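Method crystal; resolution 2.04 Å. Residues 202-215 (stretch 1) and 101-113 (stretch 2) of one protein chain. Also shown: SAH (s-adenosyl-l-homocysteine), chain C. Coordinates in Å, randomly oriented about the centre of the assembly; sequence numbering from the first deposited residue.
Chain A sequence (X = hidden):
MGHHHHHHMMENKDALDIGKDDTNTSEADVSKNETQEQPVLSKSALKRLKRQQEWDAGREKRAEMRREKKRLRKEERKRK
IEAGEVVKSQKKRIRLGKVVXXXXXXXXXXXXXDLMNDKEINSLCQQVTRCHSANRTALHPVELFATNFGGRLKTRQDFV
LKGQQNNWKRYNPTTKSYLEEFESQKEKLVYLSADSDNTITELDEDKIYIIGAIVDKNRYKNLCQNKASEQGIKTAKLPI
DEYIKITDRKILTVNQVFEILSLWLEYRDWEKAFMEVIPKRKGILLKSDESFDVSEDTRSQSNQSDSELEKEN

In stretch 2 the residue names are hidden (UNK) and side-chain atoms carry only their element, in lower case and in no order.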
ATOM      1  N   GLU A 202       2.346 -11.861  -9.619  1.00 23.53           N
ATOM      2  CA  GLU A 202       3.677 -11.834  -9.052  1.00 25.22           C
ATOM      3  C   GLU A 202       4.113 -10.387  -8.883  1.00 24.77           C
ATOM      4  O   GLU A 202       3.797  -9.540  -9.736  1.00 25.32           O
ATOM      5  CB  GLU A 202       4.648 -12.522 -10.003  1.00 25.78           C
ATOM      6  CG  GLU A 202       4.775 -14.026  -9.777  1.00 31.22           C
ATOM      7  CD  GLU A 202       5.962 -14.579 -10.505  1.00 39.62           C
ATOM      8  OE1 GLU A 202       5.878 -14.659 -11.757  1.00 44.28           O
ATOM      9  OE2 GLU A 202       6.975 -14.916  -9.839  1.00 42.45           O
ATOM     10  N   LEU A 203       4.865 -10.110  -7.825  1.00 24.09           N
ATOM     11  CA  LEU A 203       5.467  -8.791  -7.681  1.00 24.78           C
ATOM     12  C   LEU A 203       6.833  -8.794  -8.321  1.00 25.50           C
ATOM     13  O   LEU A 203       7.683  -9.599  -7.975  1.00 26.13           O
ATOM     14  CB  LEU A 203       5.548  -8.341  -6.212  1.00 24.89           C
ATOM     15  CG  LEU A 203       4.229  -8.451  -5.431  1.00 26.30           C
ATOM     16  CD1 LEU A 203       4.407  -8.200  -3.952  1.00 26.33           C
ATOM     17  CD2 LEU A 203       3.195  -7.504  -5.999  1.00 26.47           C
ATOM     18  N   ASP A 204       7.021  -7.856  -9.239  1.00 26.32           N
ATOM     19  CA  ASP A 204       8.211  -7.714 -10.060  1.00 27.24           C
ATOM     20  C   ASP A 204       9.260  -6.889  -9.292  1.00 26.19           C
ATOM     21  O   ASP A 204       8.965  -5.787  -8.844  1.00 24.45           O
ATOM     22  CB  ASP A 204       7.757  -6.896 -11.265  1.00 29.18           C
ATOM     23  CG  ASP A 204       8.208  -7.434 -12.564  1.00 34.29           C
ATOM     24  OD1 ASP A 204       9.437  -7.460 -12.801  1.00 41.06           O
ATOM     25  OD2 ASP A 204       7.314  -7.755 -13.393  1.00 40.16           O
ATOM     26  N   GLU A 205      10.484  -7.386  -9.178  1.00 24.32           N
ATOM     27  CA  GLU A 205      11.528  -6.606  -8.502  1.00 24.88           C
ATOM     28  C   GLU A 205      11.770  -5.204  -9.084  1.00 24.16           C
ATOM     29  O   GLU A 205      12.295  -4.334  -8.384  1.00 24.02           O
ATOM     30  CB  GLU A 205      12.866  -7.381  -8.373  1.00 25.75           C
ATOM     31  CG  GLU A 205      12.971  -8.416  -7.195  1.00 28.46           C
ATOM     32  CD  GLU A 205      12.833  -7.834  -5.759  1.00 33.90           C
ATOM     33  OE1 GLU A 205      13.710  -7.043  -5.316  1.00 34.19           O
ATOM     34  OE2 GLU A 205      11.852  -8.208  -5.042  1.00 34.40           O
ATOM     35  N   ASP A 206      11.437  -4.977 -10.353  1.00 23.45           N
ATOM     36  CA  ASP A 206      11.744  -3.664 -10.943  1.00 23.78           C
ATOM     37  C   ASP A 206      10.512  -2.737 -10.984  1.00 23.29           C
ATOM     38  O   ASP A 206      10.593  -1.593 -11.478  1.00 21.90           O
ATOM     39  CB  ASP A 206      12.507  -3.775 -12.301  1.00 24.45           C
ATOM     40  CG  ASP A 206      11.661  -4.398 -13.403  1.00 28.28           C
ATOM     41  OD1 ASP A 206      11.864  -4.079 -14.601  1.00 31.10           O
ATOM     42  OD2 ASP A 206      10.757  -5.200 -13.069  1.00 30.81           O
ATOM     43  N   LYS A 207       9.404  -3.192 -10.381  1.00 21.26           N
ATOM     44  CA  LYS A 207       8.164  -2.418 -10.427  1.00 21.03           C
ATOM     45  C   LYS A 207       7.836  -1.632  -9.144  1.00 20.67           C
ATOM     46  O   LYS A 207       8.451  -1.805  -8.077  1.00 20.18           O
ATOM     47  CB  LYS A 207       6.982  -3.320 -10.842  1.00 20.19           C
ATOM     48  CG  LYS A 207       7.173  -3.984 -12.241  1.00 24.38           C
ATOM     49  CD  LYS A 207       6.976  -2.989 -13.363  1.00 28.52           C
ATOM     50  CE  LYS A 207       7.189  -3.611 -14.719  1.00 32.72           C
ATOM     51  NZ  LYS A 207       6.304  -4.794 -14.929  1.00 33.96           N
ATOM     52  N   ILE A 208       6.843  -0.761  -9.261  1.00 20.17           N
ATOM     53  CA  ILE A 208       6.534   0.151  -8.205  1.00 20.04           C
ATOM     54  C   ILE A 208       5.046   0.021  -8.039  1.00 20.13           C
ATOM     55  O   ILE A 208       4.306   0.294  -8.974  1.00 21.65           O
ATOM     56  CB  ILE A 208       6.968   1.587  -8.574  1.00 19.66           C
ATOM     57  CG1 ILE A 208       8.493   1.636  -8.800  1.00 20.61           C
ATOM     58  CG2 ILE A 208       6.522   2.557  -7.501  1.00 19.68           C
ATOM     59  CD1 ILE A 208       8.970   2.935  -9.434  1.00 22.43           C
ATOM     60  N   TYR A 209       4.612  -0.449  -6.873  1.00 19.03           N
ATOM     61  CA  TYR A 209       3.182  -0.790  -6.660  1.00 17.50           C
ATOM     62  C   TYR A 209       2.545   0.283  -5.839  1.00 16.79           C
ATOM     63  O   TYR A 209       3.103   0.670  -4.843  1.00 16.79           O
ATOM     64  CB  TYR A 209       3.043  -2.179  -5.986  1.00 16.27           C
ATOM     65  CG  TYR A 209       3.555  -3.215  -6.947  1.00 18.82           C
ATOM     66  CD1 TYR A 209       2.767  -3.625  -8.022  1.00 18.78           C
ATOM     67  CD2 TYR A 209       4.862  -3.699  -6.848  1.00 18.93           C
ATOM     68  CE1 TYR A 209       3.250  -4.558  -8.956  1.00 23.57           C
ATOM     69  CE2 TYR A 209       5.358  -4.612  -7.778  1.00 19.51           C
ATOM     70  CZ  TYR A 209       4.542  -5.025  -8.831  1.00 21.69           C
ATOM     71  OH  TYR A 209       5.002  -5.928  -9.752  1.00 23.02           O
ATOM     72  N   ILE A 210       1.391   0.782  -6.271  1.00 15.48           N
ATOM     73  CA  ILE A 210       0.716   1.869  -5.560  1.00 15.68           C
ATOM     74  C   ILE A 210      -0.505   1.341  -4.819  1.00 16.52           C
ATOM     75  O   ILE A 210      -1.304   0.614  -5.391  1.00 18.22           O
ATOM     76  CB  ILE A 210       0.269   2.995  -6.509  1.00 15.36           C
ATOM     77  CG1 ILE A 210       1.461   3.502  -7.355  1.00 13.83           C
ATOM     78  CG2 ILE A 210      -0.333   4.186  -5.726  1.00 13.21           C
ATOM     79  CD1 ILE A 210       1.009   4.160  -8.663  1.00 12.27           C
ATOM     80  N   ILE A 211      -0.641   1.732  -3.553  1.00 17.42           N
ATOM     81  CA  ILE A 211      -1.867   1.513  -2.761  1.00 16.92           C
ATOM     82  C   ILE A 211      -2.552   2.864  -2.542  1.00 18.03           C
ATOM     83  O   ILE A 211      -1.892   3.838  -2.128  1.00 17.56           O
ATOM     84  CB  ILE A 211      -1.553   0.853  -1.395  1.00 17.26           C
ATOM     85  CG1 ILE A 211      -0.713  -0.430  -1.605  1.00 15.83           C
ATOM     86  CG2 ILE A 211      -2.856   0.586  -0.611  1.00 17.07           C
ATOM     87  CD1 ILE A 211      -0.105  -1.025  -0.340  1.00 13.14           C
ATOM     88  N   GLY A 212      -3.856   2.947  -2.839  1.00 16.93           N
ATOM     89  CA  GLY A 212      -4.640   4.142  -2.464  1.00 17.32           C
ATOM     90  C   GLY A 212      -4.722   4.365  -0.961  1.00 17.95           C
ATOM     91  O   GLY A 212      -5.232   3.518  -0.226  1.00 17.38           O
ATOM     92  N   ALA A 213      -4.229   5.501  -0.476  1.00 18.33           N
ATOM     93  CA  ALA A 213      -4.270   5.741   0.972  1.00 19.60           C
ATOM     94  C   ALA A 213      -5.597   6.416   1.283  1.00 20.62           C
ATOM     95  O   ALA A 213      -5.694   7.648   1.349  1.00 20.04           O
ATOM     96  CB  ALA A 213      -3.077   6.585   1.459  1.00 19.35           C
ATOM     97  N   ILE A 214      -6.621   5.586   1.455  1.00 21.54           N
ATOM     98  CA  ILE A 214      -7.965   6.068   1.740  1.00 23.40           C
ATOM     99  C   ILE A 214      -8.798   5.026   2.503  1.00 24.59           C
ATOM    100  O   ILE A 214      -8.743   3.830   2.226  1.00 25.06           O
ATOM    101  CB  ILE A 214      -8.704   6.521   0.428  1.00 23.80           C
ATOM    102  CG1 ILE A 214     -10.057   7.198   0.766  1.00 25.11           C
ATOM    103  CG2 ILE A 214      -8.833   5.361  -0.579  1.00 22.86           C
ATOM    104  CD1 ILE A 214     -10.774   7.815  -0.410  1.00 25.92           C
ATOM    105  N   VAL A 215      -9.538   5.502   3.488  1.00 25.36           N
ATOM    106  CA  VAL A 215     -10.474   4.706   4.252  1.00 26.47           C
ATOM    107  C   VAL A 215     -11.878   5.205   3.917  1.00 27.73           C
ATOM    108  O   VAL A 215     -12.317   6.242   4.422  1.00 27.97           O
ATOM    109  CB  VAL A 215     -10.182   4.857   5.765  1.00 26.19           C
ATOM    110  CG1 VAL A 215     -11.267   4.193   6.635  1.00 27.10           C
ATOM    111  CG2 VAL A 215      -8.811   4.276   6.068  1.00 24.44           C
ATOM    112  N   UNK A 101      16.557  -7.220   1.853  1.00 30.54           N
ATOM    113  CA  UNK A 101      15.733  -6.158   1.289  1.00 29.73           C
ATOM    114  C   UNK A 101      15.386  -6.430  -0.172  1.00 28.43           C
ATOM    115  O   UNK A 101      16.186  -6.986  -0.915  1.00 28.51           O
ATOM    116  c   UNK A 101      16.632  -4.930   1.391  1.00 30.37           C
ATOM    117  c   UNK A 101      17.518  -5.215   2.544  1.00 31.46           C
ATOM    118  c   UNK A 101      17.777  -6.685   2.487  1.00 31.23           C
ATOM    119  N   UNK A 102      14.174  -6.059  -0.553  1.00 26.43           N
ATOM    120  CA  UNK A 102      13.715  -6.124  -1.926  1.00 25.01           C
ATOM    121  C   UNK A 102      13.996  -4.757  -2.564  1.00 23.62           C
ATOM    122  O   UNK A 102      13.974  -3.735  -1.894  1.00 22.63           O
ATOM    123  o   UNK A 102      11.586  -6.239  -3.177  1.00 26.81           O
ATOM    124  c   UNK A 102      12.198  -6.405  -1.904  1.00 25.23           C
ATOM    125  N   UNK A 103      14.251  -4.726  -3.860  1.00 23.08           N
ATOM    126  CA  UNK A 103      14.368  -3.444  -4.546  1.00 22.17           C
ATOM    127  C   UNK A 103      12.978  -2.803  -4.841  1.00 21.53           C
ATOM    128  O   UNK A 103      12.893  -1.654  -5.266  1.00 20.16           O
ATOM    129  o   UNK A 103      14.588  -4.612  -6.616  1.00 24.98           O
ATOM    130  c   UNK A 103      15.189  -3.619  -5.821  1.00 22.79           C
ATOM    131  N   UNK A 104      11.886  -3.530  -4.599  1.00 20.33           N
ATOM    132  CA  UNK A 104      10.544  -2.963  -4.860  1.00 20.49           C
ATOM    133  C   UNK A 104      10.282  -1.666  -4.092  1.00 20.34           C
ATOM    134  O   UNK A 104      10.715  -1.523  -2.941  1.00 19.88           O
ATOM    135  c   UNK A 104       8.899  -6.464  -5.341  1.00 19.07           C
ATOM    136  c   UNK A 104       9.560  -5.104  -5.690  1.00 22.52           C
ATOM    137  c   UNK A 104       9.432  -4.016  -4.623  1.00 20.85           C
ATOM    138  c   UNK A 104       8.013  -3.396  -4.686  1.00 18.72           C
ATOM    139  N   UNK A 105       9.625  -0.707  -4.760  1.00 19.81           N
ATOM    140  CA  UNK A 105       9.047   0.462  -4.107  1.00 19.92           C
ATOM    141  C   UNK A 105       7.563   0.193  -3.935  1.00 19.75           C
ATOM    142  O   UNK A 105       6.918  -0.270  -4.870  1.00 20.06           O
ATOM    143  n   UNK A 105      11.699   0.920  -6.407  1.00 25.73           N
ATOM    144  c   UNK A 105      11.754   1.527  -5.075  1.00 22.51           C
ATOM    145  c   UNK A 105      12.089   1.518  -7.536  1.00 26.91           C
ATOM    146  n   UNK A 105      12.521   2.784  -7.519  1.00 26.68           N
ATOM    147  c   UNK A 105      10.577   2.440  -4.765  1.00 23.36           C
ATOM    148  n   UNK A 105      12.026   0.848  -8.683  1.00 23.69           N
ATOM    149  c   UNK A 105       9.218   1.738  -4.938  1.00 18.78           C
ATOM    150  N   UNK A 106       7.032   0.467  -2.750  1.00 19.37           N
ATOM    151  CA  UNK A 106       5.568   0.490  -2.566  1.00 19.99           C
ATOM    152  C   UNK A 106       5.145   1.891  -2.181  1.00 18.85           C
ATOM    153  O   UNK A 106       5.689   2.469  -1.264  1.00 20.02           O
ATOM    154  c   UNK A 106       4.809  -3.169  -1.182  1.00 20.28           C
ATOM    155  c   UNK A 106       5.366  -2.000  -2.052  1.00 19.87           C
ATOM    156  c   UNK A 106       5.054  -0.572  -1.543  1.00 19.98           C
ATOM    157  c   UNK A 106       3.533  -0.336  -1.224  1.00 19.60           C
ATOM    158  N   UNK A 107       4.169   2.431  -2.894  1.00 18.83           N
ATOM    159  CA  UNK A 107       3.719   3.810  -2.687  1.00 18.76           C
ATOM    160  C   UNK A 107       2.343   3.859  -2.021  1.00 19.11           C
ATOM    161  O   UNK A 107       1.357   3.309  -2.558  1.00 18.99           O
ATOM    162  c   UNK A 107       3.031   5.933  -3.850  1.00 20.62           C
ATOM    163  c   UNK A 107       3.605   4.561  -4.033  1.00 19.63           C
ATOM    164  c   UNK A 107       4.958   4.601  -4.779  1.00 19.69           C
ATOM    165  N   UNK A 108       2.259   4.562  -0.890  1.00 17.92           N
ATOM    166  CA  UNK A 108       0.959   4.967  -0.385  1.00 18.55           C
ATOM    167  C   UNK A 108       0.585   6.313  -1.021  1.00 19.59           C
ATOM    168  O   UNK A 108       1.253   7.353  -0.781  1.00 19.04           O
ATOM    169  c   UNK A 108       1.503   3.902   3.367  1.00 20.89           C
ATOM    170  c   UNK A 108       1.554   3.784   1.853  1.00 19.26           C
ATOM    171  c   UNK A 108       0.957   2.436   1.359  1.00 18.48           C
ATOM    172  c   UNK A 108       0.943   5.004   1.145  1.00 19.02           C
ATOM    173  N   UNK A 109      -0.448   6.277  -1.875  1.00 18.40           N
ATOM    174  CA  UNK A 109      -0.898   7.459  -2.592  1.00 18.83           C
ATOM    175  C   UNK A 109      -1.821   8.229  -1.654  1.00 19.02           C
ATOM    176  O   UNK A 109      -2.989   7.877  -1.486  1.00 17.02           O
ATOM    177  c   UNK A 109      -2.289   8.275  -4.581  1.00 19.43           C
ATOM    178  o   UNK A 109      -1.935   9.451  -4.312  1.00 18.47           O
ATOM    179  o   UNK A 109      -3.135   8.029  -5.456  1.00 19.86           O
ATOM    180  c   UNK A 109      -1.636   7.079  -3.885  1.00 18.34           C
ATOM    181  N   UNK A 110      -1.281   9.278  -1.043  1.00 19.12           N
ATOM    182  CA  UNK A 110      -2.028  10.003  -0.032  1.00 20.46           C
ATOM    183  C   UNK A 110      -2.690  11.259  -0.577  1.00 20.24           C
ATOM    184  O   UNK A 110      -2.744  12.259   0.108  1.00 20.97           O
ATOM    185  c   UNK A 110      -1.133  10.350   1.173  1.00 20.18           C
ATOM    186  s   UNK A 110      -0.394   8.940   2.034  1.00 21.81           S
ATOM    187  N   UNK A 111      -3.231  11.185  -1.782  1.00 20.90           N
ATOM    188  CA  UNK A 111      -3.877  12.323  -2.427  1.00 22.09           C
ATOM    189  C   UNK A 111      -5.339  12.555  -2.092  1.00 22.84           C
ATOM    190  O   UNK A 111      -5.964  13.440  -2.692  1.00 23.45           O
ATOM    191  c   UNK A 111      -3.712  12.217  -3.970  1.00 22.62           C
ATOM    192  N   UNK A 112      -5.901  11.804  -1.141  1.00 23.28           N
ATOM    193  CA  UNK A 112      -7.388  11.802  -0.972  1.00 23.97           C
ATOM    194  C   UNK A 112      -7.891  12.376   0.366  1.00 24.73           C
ATOM    195  O   UNK A 112      -9.019  12.107   0.779  1.00 23.37           O
ATOM    196  c   UNK A 112      -7.956  10.385  -1.167  1.00 22.92           C
ATOM    197  c   UNK A 112      -7.376   9.664  -2.339  1.00 23.56           C
ATOM    198  c   UNK A 112      -6.391   8.697  -2.152  1.00 21.78           C
ATOM    199  c   UNK A 112      -7.230   9.317  -4.740  1.00 24.55           C
ATOM    200  c   UNK A 112      -6.252   8.348  -4.535  1.00 22.29           C
ATOM    201  c   UNK A 112      -5.835   8.037  -3.233  1.00 21.54           C
ATOM    202  c   UNK A 112      -7.793   9.970  -3.642  1.00 22.77           C
ATOM    203  N   UNK A 113      -7.027  13.135   1.040  1.00 25.75           N
ATOM    204  CA  UNK A 113      -7.346  13.815   2.314  1.00 27.69           C
ATOM    205  C   UNK A 113      -8.758  14.439   2.289  1.00 27.40           C
ATOM    206  O   UNK A 113      -9.553  14.245   3.208  1.00 26.96           O
ATOM    207  o   UNK A 113      -6.549  16.031   4.643  1.00 36.09           O
ATOM    208  c   UNK A 113      -5.965  15.094   4.052  1.00 33.30           C
ATOM    209  o   UNK A 113      -5.105  14.344   4.603  1.00 33.99           O
ATOM    210  c   UNK A 113      -6.294  14.911   2.578  1.00 28.40           C
TER
HETATM  211  N   SAH C 401     -12.852   2.916  -3.279  1.00 20.00           N
HETATM  212  CA  SAH C 401     -11.435   2.978  -2.955  1.00 20.00           C
HETATM  213  CB  SAH C 401     -11.258   2.179  -1.637  1.00 20.00           C
HETATM  214  CG  SAH C 401     -10.028   1.371  -1.654  1.00 20.00           C
HETATM  215  SD  SAH C 401      -9.386   0.451  -0.310  1.00 20.00           S
HETATM  216  C   SAH C 401     -10.664   2.649  -4.226  1.00 20.00           C
HETATM  217  O   SAH C 401      -9.612   2.087  -4.297  1.00 20.00           O
HETATM  218  OXT SAH C 401     -11.089   3.030  -5.275  1.00 20.00           O
HETATM  219  C5' SAH C 401      -7.764   1.093  -0.204  1.00 20.00           C
HETATM  220  C4' SAH C 401      -6.720   0.574  -1.186  1.00 20.00           C
HETATM  221  O4' SAH C 401      -6.396  -0.767  -0.981  1.00 20.00           O
HETATM  222  C3' SAH C 401      -7.044   0.687  -2.680  1.00 20.00           C
HETATM  223  O3' SAH C 401      -6.815   1.969  -3.189  1.00 20.00           O
HETATM  224  C2' SAH C 401      -6.183  -0.354  -3.308  1.00 20.00           C
HETATM  225  O2' SAH C 401      -4.934   0.208  -3.552  1.00 20.00           O
HETATM  226  C1' SAH C 401      -6.136  -1.382  -2.209  1.00 20.00           C
HETATM  227  N9  SAH C 401      -7.017  -2.537  -2.449  1.00 20.00           N
HETATM  228  C8  SAH C 401      -8.020  -2.912  -1.707  1.00 20.00           C
HETATM  229  N7  SAH C 401      -8.571  -4.019  -2.131  1.00 20.00           N
HETATM  230  C5  SAH C 401      -7.883  -4.398  -3.163  1.00 20.00           C
HETATM  231  C6  SAH C 401      -7.916  -5.507  -4.118  1.00 20.00           C
HETATM  232  N6  SAH C 401      -8.831  -6.436  -4.022  1.00 20.00           N
HETATM  233  N1  SAH C 401      -7.011  -5.532  -5.066  1.00 20.00           N
HETATM  234  C2  SAH C 401      -6.085  -4.597  -5.167  1.00 20.00           C
HETATM  235  N3  SAH C 401      -6.000  -3.567  -4.365  1.00 20.00           N
HETATM  236  C4  SAH C 401      -6.848  -3.413  -3.355  1.00 20.00           C
HETATM  237  O   HOH W   1      11.154  -1.477  -8.099  1.00 23.35           O
HETATM  238  O   HOH W   2      -5.088  10.315   1.097  1.00 18.25           O

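At position 101 three side-chain carbons close a ring onto the backbone N, which only proline does; Pro101 touches nothing on stretch 1. Position 102 has one carbon and one oxygen, the oxygen 2.7 Å from Glu205 OE2. This is Ser102, a short hydroxyl that donates to the carboxylate while its OG accepts from N of position 104 at 3.1 Å. Position 103 repeats the pattern, one carbon then one oxygen, the oxygen 2.9 Å from Glu205 OE1. This is Ser103. Its backbone N donates to Glu205 OE1 (2.8 Å), and its OG also lies 2.9 Å from Glu205 O, so one small hydroxyl is within reach of two acceptors.

Position 104 carries four carbons forked at the first, one arm two carbons long; the end of the long arm is 3.9 Å from Leu203 CB. This is Ile104. The fork spreads an apolar surface over the turn, with CG2 3.8 Å from Tyr209 CD2, at the edge of the tyrosine ring. Stretch 1 fixes that ring itself, since Asp204 N donates to Tyr209 OH (2.8 Å).

The strand begins at 105, where three carbons lead to a nitrogen and then a carbon bearing two more nitrogens, one of them 3.6 Å from Ile208 CG1. This guanidinium marks Arg105. Ile208 CG1 packs over one face of it, and NH2 also donates to water 1 at 2.6 Å; the long chain thus combines apolar packing with a polar end. Position 106 has four carbons forked at the first, with one longer arm; the short arm is 3.8 Å from Ile211 CD1. This is Ile106, on the opposite face of the sheet. Position 107 has one carbon carrying two others, one of these 3.7 Å from Ile208 CG2. This is Val107, a compact branched side chain back on the face of Ile208 and Ile210.

Position 108 has four carbons forked at the second, and one tip of the fork is 4.0 Å from Ile211 CD1. This is Leu108; the later fork carries CD2 to that contact. Position 109 has two carbons, the second carrying two oxygens, and its CB lies 3.7 Å from Ile210 CG2. It is Asp109: both carboxylate oxygens are hydrogen-bonded elsewhere in the structure, which suits a buried charge. Position 110 has one carbon and then a sulfur, the sulfur 3.6 Å from Ala213 CB. This is Cys110.

Position 111 has a single carbon, Ala111, which leaves stretch 1 untouched. At 112 one carbon, CB, bears a six-carbon ring without oxygen and meets Ile214 CD1 at 3.9 Å. This is Phe112; Ala213 O lies at the ring edge. Position 113, two carbons with two oxygens on the second, is Asp113, beyond the contact.

The contact is a parallel strand pair. Tyr209 N to Arg105 O (3.1 Å), Val107 N to Tyr209 O (2.8 Å), Ile211 N to Val107 O (2.7 Å), Asp109 N to Ile211 O (2.8 Å) and Ala213 N to Asp109 O (2.9 Å) bind the backbones, while side chains pack on both faces. Glu205 anchors the start through the serines, and Gly212 N donates to SAH O2' (3.0 Å).

Stretch 2 (101-113) PSSIRIVLDCAFD
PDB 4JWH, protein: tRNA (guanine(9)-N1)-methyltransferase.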